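Local coordinates for uncharacterized protein Atu2773 (PDB 2QV5), which is of unknown function but carries a divergent polysaccharide deacetylase domain and so may act on carbohydrate substrates, at residues 30-35 with 205-210; 34-39 with 55-60; 158-163 with 180-185; 185-190 with 198-203; 189-194 with 218-223. One frame throughout, in Å; residues are numbered along the deposited sequence. Where two conformers were deposited one is given.

Contact 1. Residues 30-35 with 205-210; sequences TRVAIV and RIARRN
Ala-207 presses its methyl group against the strand 30-35, meeting Thr-30, Arg-31 and Val-32 where helix 193-210 lies along the outside of a parallel beta/alpha barrel, a fold related to that of the polysaccharide deacetylases. Strand and helix run in roughly opposite senses, their short axes 136° apart. The C-terminal end of the helix meets the start of the strand at Thr-30.

The apolar part centres on Ala-207 CB. Val-32 CG2 sits 3.5 Å from Ala-207 CB, tighter than an ordinary carbon-carbon contact, and Thr-30 CG2 touches Ala-207 CB at 3.7 Å. From the strand backbone, Arg-31 O approaches Ala-207 CB at 3.8 Å. Neighbouring Leu-203, one helical turn earlier, continues this line of contact by packing on Val-32 and Ile-34, while Ala-213 of the adjacent strand 212-218 also reaches Ala-207.

The polar part belongs to Thr-30. Its chi1 of -61° puts OG1 beside the backbone N and sends CG2 anti to that N, which divides the side chain: the methyl goes to Ala-207 and the hydroxyl goes to Arg-208, with OG1 of Thr-30 3.8 Å from Arg-208 CA. No direct hydrogen bond joins the segments. The guanidinium of Arg-208 turns instead to a salt bridge with Glu-204 on its own helix. What connects the polar groups is one water, 2.7 Å from Thr-30 OG1, which donates to Arg-208 O at 2.6 Å.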
# COMPACT_ATOMS: atom_id res chain seq x y z
N THR A 30 -9.61 2.93 18.97
CA THR A 30 -9.84 2.42 17.61
C THR A 30 -8.89 3.12 16.62
O THR A 30 -8.75 4.34 16.66
CB THR A 30 -11.32 2.68 17.18
OG1 THR A 30 -12.22 2.00 18.06
CG2 THR A 30 -11.57 2.25 15.74
N ARG A 31 -8.22 2.36 15.76
CA ARG A 31 -7.32 2.97 14.78
C ARG A 31 -7.68 2.50 13.38
O ARG A 31 -8.13 1.37 13.21
CB ARG A 31 -5.87 2.60 15.06
CG ARG A 31 -5.29 3.15 16.35
CD ARG A 31 -3.86 2.68 16.52
NE ARG A 31 -3.78 1.23 16.72
CZ ARG A 31 -2.65 0.52 16.65
NH1 ARG A 31 -1.50 1.11 16.39
NH2 ARG A 31 -2.67 -0.80 16.82
N VAL A 32 -7.47 3.37 12.40
CA VAL A 32 -7.79 3.05 11.00
C VAL A 32 -6.62 3.51 10.14
O VAL A 32 -6.13 4.62 10.35
CB VAL A 32 -9.11 3.76 10.55
CG1 VAL A 32 -9.22 3.86 9.03
CG2 VAL A 32 -10.35 3.05 11.11
N ALA A 33 -6.15 2.68 9.21
CA ALA A 33 -5.25 3.15 8.14
C ALA A 33 -6.04 3.13 6.84
O ALA A 33 -6.88 2.26 6.63
CB ALA A 33 -4.00 2.28 8.01
N ILE A 34 -5.80 4.12 5.98
CA ILE A 34 -6.42 4.16 4.65
C ILE A 34 -5.31 4.41 3.66
O ILE A 34 -4.54 5.36 3.84
CB ILE A 34 -7.51 5.27 4.51
CG1 ILE A 34 -8.74 4.98 5.37
CG2 ILE A 34 -7.94 5.43 3.03
CD1 ILE A 34 -9.52 6.22 5.77
N VAL A 35 -5.20 3.55 2.66
CA VAL A 35 -4.27 3.73 1.57
C VAL A 35 -5.00 4.20 0.32
O VAL A 35 -5.95 3.57 -0.15
CB VAL A 35 -3.48 2.43 1.27
CG1 VAL A 35 -2.38 2.67 0.23
CG2 VAL A 35 -2.90 1.86 2.54
N ARG A 205 -16.90 0.03 11.31
CA ARG A 205 -17.46 -1.11 12.03
C ARG A 205 -16.42 -2.19 12.36
O ARG A 205 -16.31 -2.64 13.50
CB ARG A 205 -18.64 -1.72 11.25
CG ARG A 205 -19.20 -3.00 11.87
CD ARG A 205 -20.38 -3.63 11.10
NE ARG A 205 -20.27 -3.59 9.64
CZ ARG A 205 -19.55 -4.43 8.88
NH1 ARG A 205 -18.82 -5.39 9.42
NH2 ARG A 205 -19.56 -4.28 7.57
N ILE A 206 -15.65 -2.59 11.34
CA ILE A 206 -14.57 -3.58 11.50
C ILE A 206 -13.45 -3.07 12.43
O ILE A 206 -12.99 -3.79 13.31
CB ILE A 206 -13.99 -4.01 10.11
CG1 ILE A 206 -15.09 -4.66 9.27
CG2 ILE A 206 -12.79 -4.97 10.27
CD1 ILE A 206 -14.76 -4.78 7.81
N ALA A 207 -13.03 -1.82 12.23
CA ALA A 207 -12.07 -1.16 13.12
C ALA A 207 -12.53 -1.13 14.57
O ALA A 207 -11.74 -1.42 15.45
CB ALA A 207 -11.77 0.25 12.65
N ARG A 208 -13.79 -0.77 14.82
CA ARG A 208 -14.27 -0.66 16.19
C ARG A 208 -14.26 -2.03 16.89
O ARG A 208 -13.82 -2.14 18.03
CB ARG A 208 -15.66 -0.01 16.27
CG ARG A 208 -16.05 0.37 17.69
CD ARG A 208 -17.24 1.31 17.75
NE ARG A 208 -16.87 2.68 17.38
CZ ARG A 208 -17.31 3.31 16.29
NH1 ARG A 208 -18.16 2.71 15.47
NH2 ARG A 208 -16.91 4.55 16.05
N ARG A 209 -14.70 -3.06 16.17
CA ARG A 209 -14.75 -4.42 16.71
C ARG A 209 -13.36 -5.05 16.89
O ARG A 209 -13.07 -5.64 17.92
CB ARG A 209 -15.64 -5.30 15.82
CG ARG A 209 -15.69 -6.78 16.23
CD ARG A 209 -16.71 -7.57 15.46
NE ARG A 209 -18.08 -7.17 15.79
CZ ARG A 209 -18.81 -7.70 16.76
NH1 ARG A 209 -18.35 -8.68 17.52
NH2 ARG A 209 -20.04 -7.26 16.97
N ASN A 210 -12.49 -4.90 15.88
CA ASN A 210 -11.17 -5.51 15.93
C ASN A 210 -10.11 -4.67 16.66
O ASN A 210 -9.05 -5.18 17.04
CB ASN A 210 -10.69 -5.87 14.51
CG ASN A 210 -11.51 -7.00 13.87
OD1 ASN A 210 -12.37 -7.59 14.50
ND2 ASN A 210 -11.23 -7.29 12.61
O HOH W 1 -11.95 -0.57 18.77

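Contact 2. Residues 34-39 with 55-60; sequences IVVGGL and PEVTLG
Val-57 meets segment 34-39 with one branch: its CG1 lies 3.5 Å from Ile-34 O and 3.8 Å from Val-36 CG2. At Thr-58 the backbone pairing begins. Thr-58 N donates to Ile-34 O on a bent path (137° at the hydrogen), and Thr-58 O receives Val-36 N at 3.0 Å. The Thr-58 hydroxyl bonds a water that also accepts from Ile-34 N and lies 2.6 Å from Glu-56 O, probably as donor. Thr-58 OG1 has a further partner in Val-244 N.

This is parallel pairing inside a beta-alpha-beta unit, with helix 43-52 as the connection between the two strands. Val-35 and Thr-58 share one face of the sheet, their side chains meeting through Val-35 CG2; Val-36 and Leu-59 share the other. Leu-59 CD1 touches Leu-39 CD2 at 4.0 Å, and Ile-50 of the connecting helix packs on both leucines.

Gly-60 comes closest, its CA 3.9 Å from that of Gly-37. Its N reaches Val-36 O at 2.9 Å, nearly straight at the hydrogen (170°) but from 42° above the carbonyl plane, while Gly-60 O takes Leu-39 N in plane at 3.0 Å.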
# COMPACT_ATOMS: atom_id res chain seq x y z
N ILE A 34 -5.80 4.12 5.98
CA ILE A 34 -6.42 4.16 4.65
C ILE A 34 -5.31 4.41 3.66
O ILE A 34 -4.54 5.36 3.84
CB ILE A 34 -7.51 5.27 4.51
CG1 ILE A 34 -8.74 4.98 5.37
CG2 ILE A 34 -7.94 5.43 3.03
CD1 ILE A 34 -9.52 6.22 5.77
N VAL A 35 -5.20 3.55 2.66
CA VAL A 35 -4.27 3.73 1.57
C VAL A 35 -5.00 4.20 0.32
O VAL A 35 -5.95 3.57 -0.15
CB VAL A 35 -3.48 2.43 1.27
CG1 VAL A 35 -2.38 2.67 0.23
CG2 VAL A 35 -2.90 1.86 2.54
N VAL A 36 -4.55 5.33 -0.23
CA VAL A 36 -5.02 5.76 -1.53
C VAL A 36 -3.86 5.52 -2.49
O VAL A 36 -2.80 6.15 -2.39
CB VAL A 36 -5.50 7.23 -1.55
CG1 VAL A 36 -5.92 7.63 -2.98
CG2 VAL A 36 -6.68 7.42 -0.61
N GLY A 37 -4.06 4.59 -3.42
CA GLY A 37 -2.99 4.19 -4.32
C GLY A 37 -3.12 4.77 -5.72
O GLY A 37 -4.04 5.54 -6.00
N GLY A 38 -2.19 4.40 -6.58
CA GLY A 38 -2.21 4.87 -7.96
C GLY A 38 -1.49 6.19 -8.21
O GLY A 38 -1.56 6.71 -9.32
N LEU A 39 -0.79 6.73 -7.21
CA LEU A 39 -0.05 7.99 -7.40
C LEU A 39 1.02 7.87 -8.46
O LEU A 39 1.72 6.86 -8.54
CB LEU A 39 0.54 8.53 -6.08
CG LEU A 39 -0.45 9.43 -5.35
CD1 LEU A 39 -1.42 8.65 -4.50
CD2 LEU A 39 0.30 10.42 -4.51
N PRO A 55 -2.58 14.32 5.92
CA PRO A 55 -1.31 13.57 5.98
C PRO A 55 -1.38 12.19 6.64
O PRO A 55 -0.45 11.40 6.53
CB PRO A 55 -0.40 14.48 6.81
CG PRO A 55 -1.27 15.45 7.47
CD PRO A 55 -2.46 15.64 6.57
N GLU A 56 -2.48 11.92 7.33
CA GLU A 56 -2.68 10.65 8.02
C GLU A 56 -3.03 9.54 7.04
O GLU A 56 -2.92 8.37 7.37
CB GLU A 56 -3.80 10.78 9.06
CG GLU A 56 -3.41 11.57 10.31
CD GLU A 56 -3.63 13.08 10.17
OE1 GLU A 56 -4.01 13.56 9.06
OE2 GLU A 56 -3.42 13.80 11.17
N VAL A 57 -3.46 9.92 5.84
CA VAL A 57 -3.78 8.97 4.78
C VAL A 57 -2.48 8.51 4.13
O VAL A 57 -1.65 9.32 3.67
CB VAL A 57 -4.74 9.59 3.74
CG1 VAL A 57 -5.02 8.64 2.57
CG2 VAL A 57 -6.06 9.97 4.42
N THR A 58 -2.29 7.19 4.10
CA THR A 58 -1.11 6.57 3.50
C THR A 58 -1.28 6.62 1.98
O THR A 58 -2.37 6.40 1.47
CB THR A 58 -0.97 5.12 4.00
OG1 THR A 58 -0.81 5.15 5.42
CG2 THR A 58 0.23 4.40 3.36
N LEU A 59 -0.20 6.93 1.26
CA LEU A 59 -0.28 7.01 -0.20
C LEU A 59 0.50 5.90 -0.91
O LEU A 59 1.66 5.64 -0.59
CB LEU A 59 0.16 8.41 -0.69
CG LEU A 59 -0.58 9.61 -0.06
CD1 LEU A 59 0.02 10.92 -0.54
CD2 LEU A 59 -2.07 9.60 -0.34
N GLY A 60 -0.15 5.24 -1.86
CA GLY A 60 0.51 4.21 -2.66
C GLY A 60 0.99 4.79 -3.98
O GLY A 60 0.21 5.43 -4.69
O HOH W 2 -3.25 5.82 6.82

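Contact 3. Residues 158-163 with 180-185; sequences FLDDGS and QGFADV
Asp-160 holds CG anti to its backbone N (chi1 -172°), while Phe-182 turns CG to lie beside its own N (chi1 -80°), and the two side chains end up next to each other, pointing the same way. They stand on one face of two parallel strands, 157-160 and 180-186, which are neighbours in the barrel sheet and are joined through helix 169-176 as a beta-alpha-beta unit.

The ring and the carboxylate are inclined by 47°, and Phe-182 CE1 comes within 3.6 Å of Asp-160 CG. Gln-180, on the same face, has a chain bent at chi2, and its OE1 stands over the centre of the Phe-182 ring, 3.5 Å above the ring plane. That oxygen has its bond with Ser-169 OG, and Asp-160 OD2 is held by Ser-169 and Ser-167, so helix 169-176 and the loop before it help fix both polar ends. Gln-180 CG in turn rests against Phe-158 CD2.

The backbones form a regular ladder. Gly-181 N donates to Phe-158 O at 3.1 Å, Asp-160 N to Gly-181 O at 2.9 Å, and Ala-183 N to Asp-160 O at 3.0 Å. On the other face of the sheet from Phe-182, Leu-159 CD1 comes to Gly-181 O.

Beyond the strand the chain makes two overlapping Asx turns. Asp-160 OD1 accepts Gly-162 N with its anti lone pair. Asp-161 OD1 is gripped twice from the same face of its carboxylate, by Ser-163 N at 3.1 Å and by Ser-163 OG at 2.6 Å.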
# COMPACT_ATOMS: atom_id res chain seq x y z
N PHE A 158 4.74 -5.75 3.96
CA PHE A 158 4.00 -6.15 2.75
C PHE A 158 2.50 -5.98 3.03
O PHE A 158 1.94 -6.64 3.92
CB PHE A 158 4.34 -7.61 2.40
CG PHE A 158 3.75 -8.10 1.10
CD1 PHE A 158 4.52 -8.13 -0.06
CD2 PHE A 158 2.44 -8.56 1.03
CE1 PHE A 158 3.99 -8.59 -1.27
CE2 PHE A 158 1.89 -9.01 -0.17
CZ PHE A 158 2.67 -9.03 -1.32
N LEU A 159 1.85 -5.11 2.28
CA LEU A 159 0.41 -4.95 2.40
C LEU A 159 -0.26 -5.64 1.21
O LEU A 159 -0.02 -5.30 0.05
CB LEU A 159 0.03 -3.45 2.48
CG LEU A 159 -1.47 -3.14 2.57
CD1 LEU A 159 -2.06 -3.56 3.92
CD2 LEU A 159 -1.74 -1.69 2.30
N ASP A 160 -1.08 -6.63 1.49
CA ASP A 160 -1.81 -7.33 0.45
C ASP A 160 -3.18 -6.67 0.37
O ASP A 160 -3.87 -6.51 1.38
CB ASP A 160 -1.88 -8.83 0.81
CG ASP A 160 -2.45 -9.70 -0.32
OD1 ASP A 160 -3.50 -9.36 -0.91
OD2 ASP A 160 -1.86 -10.77 -0.58
N ASP A 161 -3.59 -6.25 -0.83
CA ASP A 161 -4.85 -5.49 -0.95
C ASP A 161 -6.15 -6.32 -0.75
O ASP A 161 -7.24 -5.77 -0.67
CB ASP A 161 -4.89 -4.66 -2.24
CG ASP A 161 -5.16 -5.49 -3.49
OD1 ASP A 161 -5.07 -6.73 -3.44
OD2 ASP A 161 -5.45 -4.88 -4.54
N GLY A 162 -5.99 -7.64 -0.71
CA GLY A 162 -7.10 -8.56 -0.41
C GLY A 162 -7.99 -8.89 -1.59
O GLY A 162 -9.01 -9.55 -1.43
N SER A 163 -7.61 -8.43 -2.79
CA SER A 163 -8.40 -8.66 -4.00
C SER A 163 -8.41 -10.11 -4.50
O SER A 163 -9.25 -10.48 -5.32
CB SER A 163 -7.99 -7.70 -5.11
OG SER A 163 -6.59 -7.70 -5.34
N GLN A 180 3.42 -8.37 7.59
CA GLN A 180 2.41 -8.41 6.53
C GLN A 180 1.05 -8.07 7.12
O GLN A 180 0.82 -8.27 8.32
CB GLN A 180 2.38 -9.80 5.88
CG GLN A 180 1.49 -9.98 4.64
CD GLN A 180 0.10 -10.55 4.96
OE1 GLN A 180 -0.77 -10.61 4.10
NE2 GLN A 180 -0.11 -10.94 6.21
N GLY A 181 0.17 -7.56 6.27
CA GLY A 181 -1.21 -7.28 6.63
C GLY A 181 -2.10 -7.34 5.40
O GLY A 181 -1.64 -7.09 4.28
N PHE A 182 -3.35 -7.71 5.61
CA PHE A 182 -4.37 -7.72 4.56
C PHE A 182 -5.23 -6.48 4.77
O PHE A 182 -5.54 -6.14 5.93
CB PHE A 182 -5.27 -8.95 4.69
CG PHE A 182 -4.68 -10.23 4.14
CD1 PHE A 182 -4.57 -10.43 2.77
CD2 PHE A 182 -4.30 -11.25 5.00
CE1 PHE A 182 -4.05 -11.61 2.26
CE2 PHE A 182 -3.77 -12.45 4.49
CZ PHE A 182 -3.65 -12.63 3.13
N ALA A 183 -5.60 -5.81 3.68
CA ALA A 183 -6.61 -4.78 3.76
C ALA A 183 -7.92 -5.45 4.14
O ALA A 183 -8.22 -6.54 3.64
CB ALA A 183 -6.77 -4.05 2.43
N ASP A 184 -8.65 -4.80 5.03
CA ASP A 184 -9.96 -5.27 5.47
C ASP A 184 -11.08 -4.88 4.51
O ASP A 184 -12.05 -5.64 4.34
CB ASP A 184 -10.28 -4.68 6.85
CG ASP A 184 -9.31 -5.14 7.93
OD1 ASP A 184 -9.56 -6.21 8.54
OD2 ASP A 184 -8.31 -4.43 8.18
N VAL A 185 -10.98 -3.70 3.90
CA VAL A 185 -12.06 -3.18 3.05
C VAL A 185 -11.49 -2.52 1.79
O VAL A 185 -10.56 -1.73 1.89
CB VAL A 185 -12.92 -2.11 3.82
CG1 VAL A 185 -14.14 -1.66 3.00
CG2 VAL A 185 -13.37 -2.63 5.18

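Contact 4. Residues 185-190 with 198-203; sequences VLLDGE and RKLDDL
Val-185 and Leu-187 give an apolar strand-to-helix contact, made where the end of strand 180-186 and the loop after it lie against the middle of helix 193-210. These are the first two elements of a beta-alpha-beta unit that runs on into strand 212-218, so the helix packs back on the strand that precedes it, as in a beta/alpha barrel.

Val-185 divides its two branches between two turns of the helix. CG1, anti to the backbone N at chi1 -174°, reaches Lys-199 O at 3.6 Å and Lys-199 CD at 3.8 Å; CG2 lies against Leu-203 CD1, also at 3.8 Å. Leu-187 uses chiefly CD2, which touches Leu-200 CD2 at 4.0 Å and Leu-203 CD2 at 4.1 Å. The side chains of Leu-187 and Leu-200 meet at about a right angle. Ile-34 of strand 30-39 packs on both Leu-187 and Leu-203, and Ile-227 also reaches Leu-187, which joins this cluster to strand 30-39 and to the neighbouring helix 221-233.

Lys-199 covers the outer edge. Its methylenes run past the carbonyl oxygens of Leu-186 and Leu-187, Lys-199 CG lying 3.5 Å from Leu-186 O; the bend at chi2 (-46°) carries CD to Val-185 CG1. The ammonium makes a long, weak salt bridge with Asp-202 OD2, whose carboxylate has a firmer partner in Arg-205. No direct hydrogen bond crosses the contact; a water accepts from Leu-186 N at 3.0 Å and, weakly, from Lys-199 NZ.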
# COMPACT_ATOMS: atom_id res chain seq x y z
N VAL A 185 -10.98 -3.70 3.90
CA VAL A 185 -12.06 -3.18 3.05
C VAL A 185 -11.49 -2.52 1.79
O VAL A 185 -10.56 -1.73 1.89
CB VAL A 185 -12.92 -2.11 3.82
CG1 VAL A 185 -14.14 -1.66 3.00
CG2 VAL A 185 -13.37 -2.63 5.18
N LEU A 186 -12.03 -2.88 0.62
CA LEU A 186 -11.84 -2.11 -0.60
C LEU A 186 -12.92 -1.02 -0.64
O LEU A 186 -14.12 -1.31 -0.74
CB LEU A 186 -11.89 -2.99 -1.84
CG LEU A 186 -11.98 -2.30 -3.22
CD1 LEU A 186 -10.73 -1.49 -3.57
CD2 LEU A 186 -12.28 -3.33 -4.32
N LEU A 187 -12.50 0.23 -0.57
CA LEU A 187 -13.45 1.34 -0.40
C LEU A 187 -14.15 1.77 -1.68
O LEU A 187 -15.28 2.26 -1.63
CB LEU A 187 -12.78 2.55 0.26
CG LEU A 187 -12.09 2.32 1.61
CD1 LEU A 187 -11.22 3.53 1.94
CD2 LEU A 187 -13.09 2.04 2.74
N ASP A 188 -13.50 1.59 -2.82
CA ASP A 188 -14.03 2.09 -4.09
C ASP A 188 -14.08 1.07 -5.24
O ASP A 188 -13.71 1.39 -6.37
CB ASP A 188 -13.25 3.34 -4.52
CG ASP A 188 -11.75 3.07 -4.69
OD1 ASP A 188 -11.31 1.91 -4.53
OD2 ASP A 188 -11.00 4.02 -5.00
N GLY A 189 -14.54 -0.15 -4.95
CA GLY A 189 -14.88 -1.11 -6.00
C GLY A 189 -15.98 -0.59 -6.90
O GLY A 189 -16.00 -0.86 -8.09
N GLU A 190 -16.93 0.15 -6.31
CA GLU A 190 -17.82 0.98 -7.10
C GLU A 190 -17.49 2.45 -6.82
O GLU A 190 -17.55 2.90 -5.67
CB GLU A 190 -19.29 0.68 -6.80
CG GLU A 190 -20.26 1.57 -7.56
CD GLU A 190 -21.68 1.05 -7.56
OE1 GLU A 190 -22.16 0.60 -6.49
OE2 GLU A 190 -22.32 1.09 -8.63
N ARG A 198 -20.66 3.99 2.27
CA ARG A 198 -21.05 2.71 2.87
C ARG A 198 -19.84 1.87 3.26
O ARG A 198 -19.82 1.26 4.33
CB ARG A 198 -21.93 1.90 1.92
CG ARG A 198 -23.34 2.40 1.77
CD ARG A 198 -24.14 1.47 0.87
NE ARG A 198 -25.40 2.09 0.44
CZ ARG A 198 -25.62 2.58 -0.77
NH1 ARG A 198 -24.68 2.53 -1.71
NH2 ARG A 198 -26.80 3.11 -1.06
N LYS A 199 -18.85 1.83 2.38
CA LYS A 199 -17.63 1.06 2.61
C LYS A 199 -16.79 1.65 3.75
O LYS A 199 -16.16 0.92 4.51
CB LYS A 199 -16.80 0.95 1.32
CG LYS A 199 -17.25 -0.17 0.37
CD LYS A 199 -17.49 -1.45 1.17
CE LYS A 199 -17.41 -2.70 0.34
NZ LYS A 199 -17.29 -3.87 1.27
N LEU A 200 -16.79 2.98 3.84
CA LEU A 200 -16.17 3.68 4.97
C LEU A 200 -16.90 3.41 6.29
O LEU A 200 -16.26 3.39 7.35
CB LEU A 200 -16.12 5.18 4.70
CG LEU A 200 -15.05 5.66 3.71
CD1 LEU A 200 -15.46 7.02 3.18
CD2 LEU A 200 -13.66 5.71 4.35
N ASP A 201 -18.21 3.19 6.22
CA ASP A 201 -18.96 2.67 7.39
C ASP A 201 -18.55 1.23 7.74
O ASP A 201 -18.40 0.91 8.93
CB ASP A 201 -20.48 2.70 7.16
CG ASP A 201 -21.05 4.11 7.17
OD1 ASP A 201 -20.54 4.98 7.91
OD2 ASP A 201 -22.03 4.33 6.43
N ASP A 202 -18.38 0.38 6.73
CA ASP A 202 -17.88 -0.99 6.93
C ASP A 202 -16.52 -0.95 7.63
O ASP A 202 -16.31 -1.64 8.63
CB ASP A 202 -17.77 -1.75 5.59
CG ASP A 202 -19.12 -2.20 5.05
OD1 ASP A 202 -20.13 -2.08 5.77
OD2 ASP A 202 -19.17 -2.70 3.90
N LEU A 203 -15.64 -0.08 7.15
CA LEU A 203 -14.31 0.09 7.73
C LEU A 203 -14.36 0.48 9.20
O LEU A 203 -13.63 -0.08 10.04
CB LEU A 203 -13.51 1.14 6.94
CG LEU A 203 -12.01 1.31 7.28
CD1 LEU A 203 -11.25 0.01 7.01
CD2 LEU A 203 -11.42 2.45 6.46
O HOH W 3 -14.28 -4.85 0.38

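Contact 5. Residues 189-194 with 218-223; sequences GEVTEA and SAFDES
Val-191 and Phe-220 meet where two loops at the C-terminal ends of neighbouring barrel strands turn into their helices. One loop follows strand 180-186 and leads into helix 193-210; the other follows strand 212-218 and leads into helix 221-233. The contact lies at the protein surface and is carried mainly by carbon atoms, with no hydrogen bond between the segments.

Val-191 uses both branches on Phe-220, the two side chains crossing at about a right angle. CG2 stands over one face of the ring, 4.3 Å from its centroid and 26° off the normal, a CH-pi contact. CG1, anti to the backbone N at chi1 -160°, reaches Phe-220 CB at the base of the ring's side chain, at 3.7 Å, and also comes 4.2 Å from Glu-222 CB.

Each loop makes its bend in the same way, as an inverse gamma turn, centred on Val-191 in one and on Ala-219 in the other; Thr-192 and Phe-220 then occupy the N-cap positions of the two helices. Nearby, Asp-188 OD2 hydrogen-bonds both Ser-218 N and Ser-223 OG and so ties the first loop to the end of strand 212-218 and to the first turn of helix 221-233.

Toward solvent, Glu-222 OE1 comes 3.7 Å from Glu-193 CB. Glu-193 OE1 and Glu-222 OE1, of like charge, stay 5.7 Å apart.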
# COMPACT_ATOMS: atom_id res chain seq x y z
N GLY A 189 -14.54 -0.15 -4.95
CA GLY A 189 -14.88 -1.11 -6.00
C GLY A 189 -15.98 -0.59 -6.90
O GLY A 189 -16.00 -0.86 -8.09
N GLU A 190 -16.93 0.15 -6.31
CA GLU A 190 -17.82 0.98 -7.10
C GLU A 190 -17.49 2.45 -6.82
O GLU A 190 -17.55 2.90 -5.67
CB GLU A 190 -19.29 0.68 -6.80
CG GLU A 190 -20.26 1.57 -7.56
CD GLU A 190 -21.68 1.05 -7.56
OE1 GLU A 190 -22.16 0.60 -6.49
OE2 GLU A 190 -22.32 1.09 -8.63
N VAL A 191 -17.15 3.18 -7.87
CA VAL A 191 -16.70 4.57 -7.75
C VAL A 191 -17.87 5.56 -7.78
O VAL A 191 -18.04 6.31 -8.75
CB VAL A 191 -15.62 4.91 -8.83
CG1 VAL A 191 -14.81 6.15 -8.41
CG2 VAL A 191 -14.68 3.73 -9.05
N THR A 192 -18.67 5.54 -6.72
CA THR A 192 -19.71 6.54 -6.49
C THR A 192 -19.67 7.00 -5.03
O THR A 192 -19.27 6.24 -4.14
CB THR A 192 -21.14 6.02 -6.82
OG1 THR A 192 -21.42 4.85 -6.04
CG2 THR A 192 -21.30 5.70 -8.30
N GLU A 193 -20.09 8.24 -4.78
CA GLU A 193 -20.12 8.81 -3.43
C GLU A 193 -20.86 7.92 -2.42
O GLU A 193 -20.34 7.64 -1.35
CB GLU A 193 -20.73 10.22 -3.45
CG GLU A 193 -20.66 10.96 -2.11
CD GLU A 193 -21.74 12.02 -1.95
OE1 GLU A 193 -22.80 11.91 -2.61
OE2 GLU A 193 -21.54 12.97 -1.16
N ALA A 194 -22.06 7.45 -2.79
CA ALA A 194 -22.89 6.62 -1.90
C ALA A 194 -22.23 5.30 -1.50
O ALA A 194 -22.24 4.93 -0.33
CB ALA A 194 -24.27 6.37 -2.53
N SER A 218 -8.12 3.76 -4.74
CA SER A 218 -7.30 4.34 -5.80
C SER A 218 -7.57 5.82 -5.82
O SER A 218 -8.55 6.28 -5.23
CB SER A 218 -7.65 3.72 -7.15
OG SER A 218 -7.26 2.37 -7.18
N ALA A 219 -6.71 6.58 -6.50
CA ALA A 219 -6.83 8.05 -6.56
C ALA A 219 -7.84 8.54 -7.62
O ALA A 219 -7.51 9.37 -8.46
CB ALA A 219 -5.45 8.70 -6.77
N PHE A 220 -9.06 8.02 -7.55
CA PHE A 220 -10.18 8.53 -8.34
C PHE A 220 -10.69 9.78 -7.63
O PHE A 220 -10.55 9.88 -6.41
CB PHE A 220 -11.32 7.50 -8.40
CG PHE A 220 -10.99 6.27 -9.21
CD1 PHE A 220 -10.76 6.36 -10.58
CD2 PHE A 220 -10.96 5.02 -8.60
CE1 PHE A 220 -10.47 5.22 -11.33
CE2 PHE A 220 -10.68 3.88 -9.33
CZ PHE A 220 -10.43 3.97 -10.70
N ASP A 221 -11.24 10.73 -8.39
CA ASP A 221 -11.78 11.98 -7.85
C ASP A 221 -12.81 11.79 -6.73
O ASP A 221 -12.76 12.49 -5.72
CB ASP A 221 -12.40 12.84 -8.96
CG ASP A 221 -11.38 13.68 -9.71
OD1 ASP A 221 -10.16 13.48 -9.51
OD2 ASP A 221 -11.79 14.54 -10.52
N GLU A 222 -13.73 10.85 -6.91
CA GLU A 222 -14.75 10.56 -5.88
C GLU A 222 -14.13 9.95 -4.61
O GLU A 222 -14.55 10.26 -3.49
CB GLU A 222 -15.86 9.66 -6.41
CG GLU A 222 -16.71 10.28 -7.53
CD GLU A 222 -17.81 11.19 -7.01
OE1 GLU A 222 -18.10 11.19 -5.80
OE2 GLU A 222 -18.40 11.92 -7.84
N SER A 223 -13.13 9.10 -4.79
CA SER A 223 -12.46 8.47 -3.65
C SER A 223 -11.75 9.52 -2.80
O SER A 223 -11.88 9.51 -1.58
CB SER A 223 -11.45 7.43 -4.10
OG SER A 223 -12.09 6.46 -4.90

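All five contacts belong to one curled parallel sheet and its outer helices. Contacts 1 and 2 overlap on strand 30-39, sharing Ile-34 and Val-35, their centres about 15 Å apart; contact 3 pairs two strands further round, yet Val-35 and Leu-159 touch across the interior. Contacts 1, 4 and 5 follow helix 193-210 from its end to its start; the centres of contacts 4 and 5 are about 10 Å apart, those of 1 and 5 about 19 Å. Along the chain contacts 2, 3 and 4 follow in order, contact 5 overlapping 4, and contact 1, spanning most of the chain, encloses 3 and 4. It sets a late helix against an early strand, consistent with a barrel-like sheet.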